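Local coordinates for thioesterase superfamily protein (PDB 2PRX) that probably hydrolyses thioesters, as a hotdog-fold member of the thioesterase superfamily that assembles from two chains, at residues L65-G70 with A98-D103. Numbering follows the deposited sequence.
Sequences LIDCHG and AALNID
Ile66 meets Leu100 and Ile102 chiefly through methyl groups, and no hydrogen bond links helical residues 65-70 to residues 98-103. Its two branches divide the work. CG2, anti to the backbone N, lies 3.7 Å from Leu100 CD1, the two side chains passing at a slant; the CG1 branch, anti to the carbonyl carbon (chi1 -78°), carries CD1 tip to tip with Ile102, 4.1 Å from Ile102 CG2. An alanine here would lose both branches and would probably leave a gap facing Leu100 and Ile102 in the buried layer between helix and sheet.

One residue on from Ile66, Leu100 CD2 rests against the aliphatic part of Asp67, 3.9 Å from Asp67 CB. The carboxylate is engaged elsewhere: Asp67 OD1 is hydrogen-bonded to Thr97 OG1, just before the strand segment.

The axes of helical residues 65-70 and strand residues 99-103 approach to 10.0 Å, the spacing expected of a helix laid on a sheet, with their directions 132° apart. Strand 95-104 is outermost within its chain, yet residues 99-103 pair antiparallel with a strand of the second subunit, continuing the sheet across the interface. A long helix packed on a curved antiparallel sheet is the signature of the hotdog fold.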
loop_
_atom_site.group_PDB
_atom_site.type_symbol
_atom_site.label_atom_id
_atom_site.label_comp_id
_atom_site.label_asym_id
_atom_site.label_seq_id
_atom_site.Cartn_x
_atom_site.Cartn_y
_atom_site.Cartn_z
ATOM N N LEU A 65 -4.553 0.635 -5.035
ATOM C CA LEU A 65 -4.926 0.888 -6.453
ATOM C C LEU A 65 -3.698 1.098 -7.297
ATOM O O LEU A 65 -3.632 0.777 -8.511
ATOM C CB LEU A 65 -5.884 2.073 -6.524
ATOM C CG LEU A 65 -7.204 1.930 -5.743
ATOM C CD1 LEU A 65 -7.906 3.266 -5.616
ATOM C CD2 LEU A 65 -8.104 0.907 -6.421
ATOM N N ILE A 66 -2.611 1.639 -6.772
ATOM C CA ILE A 66 -1.405 1.754 -7.597
ATOM C C ILE A 66 -0.826 0.383 -7.935
ATOM O O ILE A 66 -0.395 0.100 -9.060
ATOM C CB ILE A 66 -0.354 2.621 -6.890
ATOM C CG1 ILE A 66 -0.642 4.123 -6.992
ATOM C CG2 ILE A 66 1.028 2.269 -7.383
ATOM C CD1 ILE A 66 -0.010 4.900 -5.855
ATOM N N ASP A 67 -0.828 -0.487 -6.932
ATOM C CA ASP A 67 -0.350 -1.857 -7.064
ATOM C C ASP A 67 -1.093 -2.620 -8.147
ATOM O O ASP A 67 -0.503 -3.277 -8.998
ATOM C CB ASP A 67 -0.524 -2.563 -5.725
ATOM C CG ASP A 67 -0.048 -3.992 -5.646
ATOM O OD1 ASP A 67 0.433 -4.541 -6.649
ATOM O OD2 ASP A 67 -0.154 -4.556 -4.527
ATOM N N CYS A 68 -2.431 -2.564 -8.101
ATOM C CA CYS A 68 -3.123 -3.415 -9.086
ATOM C C CYS A 68 -3.097 -2.708 -10.430
ATOM O O CYS A 68 -3.087 -3.356 -11.481
ATOM C CB CYS A 68 -4.526 -3.768 -8.600
ATOM S SG CYS A 68 -4.587 -4.817 -7.118
ATOM N N HIS A 69 -3.082 -1.375 -10.450
ATOM C CA HIS A 69 -3.004 -0.749 -11.785
ATOM C C HIS A 69 -1.636 -1.008 -12.395
ATOM O O HIS A 69 -1.504 -1.209 -13.603
ATOM C CB HIS A 69 -3.303 0.741 -11.678
ATOM C CG HIS A 69 -3.152 1.488 -12.976
ATOM N ND1 HIS A 69 -3.975 1.253 -14.064
ATOM C CD2 HIS A 69 -2.294 2.451 -13.350
ATOM C CE1 HIS A 69 -3.603 2.060 -15.048
ATOM N NE2 HIS A 69 -2.586 2.803 -14.653
ATOM N N GLY A 70 -0.605 -1.004 -11.554
ATOM C CA GLY A 70 0.785 -1.134 -11.960
ATOM C C GLY A 70 1.109 -2.522 -12.473
ATOM O O GLY A 70 1.901 -2.752 -13.392
ATOM N N ALA A 98 7.295 -6.685 -7.057
ATOM C CA ALA A 98 8.507 -7.066 -6.330
ATOM C C ALA A 98 8.927 -5.940 -5.403
ATOM O O ALA A 98 9.396 -6.086 -4.270
ATOM C CB ALA A 98 9.612 -7.450 -7.310
ATOM N N ALA A 99 8.731 -4.729 -5.902
ATOM C CA ALA A 99 8.936 -3.522 -5.119
ATOM C C ALA A 99 7.935 -2.470 -5.579
ATOM O O ALA A 99 7.593 -2.305 -6.755
ATOM C CB ALA A 99 10.390 -3.139 -5.251
ATOM N N LEU A 100 7.404 -1.737 -4.614
ATOM C CA LEU A 100 6.500 -0.627 -4.849
ATOM C C LEU A 100 6.876 0.469 -3.835
ATOM O O LEU A 100 6.738 0.211 -2.635
ATOM C CB LEU A 100 5.027 -0.945 -4.713
ATOM C CG LEU A 100 4.002 0.126 -5.090
ATOM C CD1 LEU A 100 4.182 0.642 -6.515
ATOM C CD2 LEU A 100 2.591 -0.433 -4.931
ATOM N N ASN A 101 7.353 1.578 -4.337
ATOM C CA ASN A 101 7.747 2.791 -3.662
ATOM C C ASN A 101 6.765 3.896 -3.992
ATOM O O ASN A 101 6.391 4.202 -5.124
ATOM C CB ASN A 101 9.190 3.152 -4.010
ATOM C CG ASN A 101 10.047 1.914 -3.779
ATOM O OD1 ASN A 101 9.819 1.213 -2.793
ATOM N ND2 ASN A 101 10.990 1.667 -4.673
ATOM N N ILE A 102 6.257 4.507 -2.927
ATOM C CA ILE A 102 5.203 5.484 -3.078
ATOM C C ILE A 102 5.440 6.708 -2.184
ATOM O O ILE A 102 5.613 6.533 -0.981
ATOM C CB ILE A 102 3.821 4.890 -2.762
ATOM C CG1 ILE A 102 3.514 3.594 -3.511
ATOM C CG2 ILE A 102 2.720 5.910 -3.004
ATOM C CD1 ILE A 102 2.246 2.891 -3.090
ATOM N N ASP A 103 5.452 7.884 -2.753
ATOM C CA ASP A 103 5.498 9.235 -2.284
ATOM C C ASP A 103 4.091 9.830 -2.307
ATOM O O ASP A 103 3.444 9.925 -3.354
ATOM C CB ASP A 103 6.426 10.094 -3.150
ATOM C CG ASP A 103 7.754 9.374 -3.352
ATOM O OD1 ASP A 103 8.510 9.327 -2.356
ATOM O OD2 ASP A 103 7.997 8.856 -4.466
#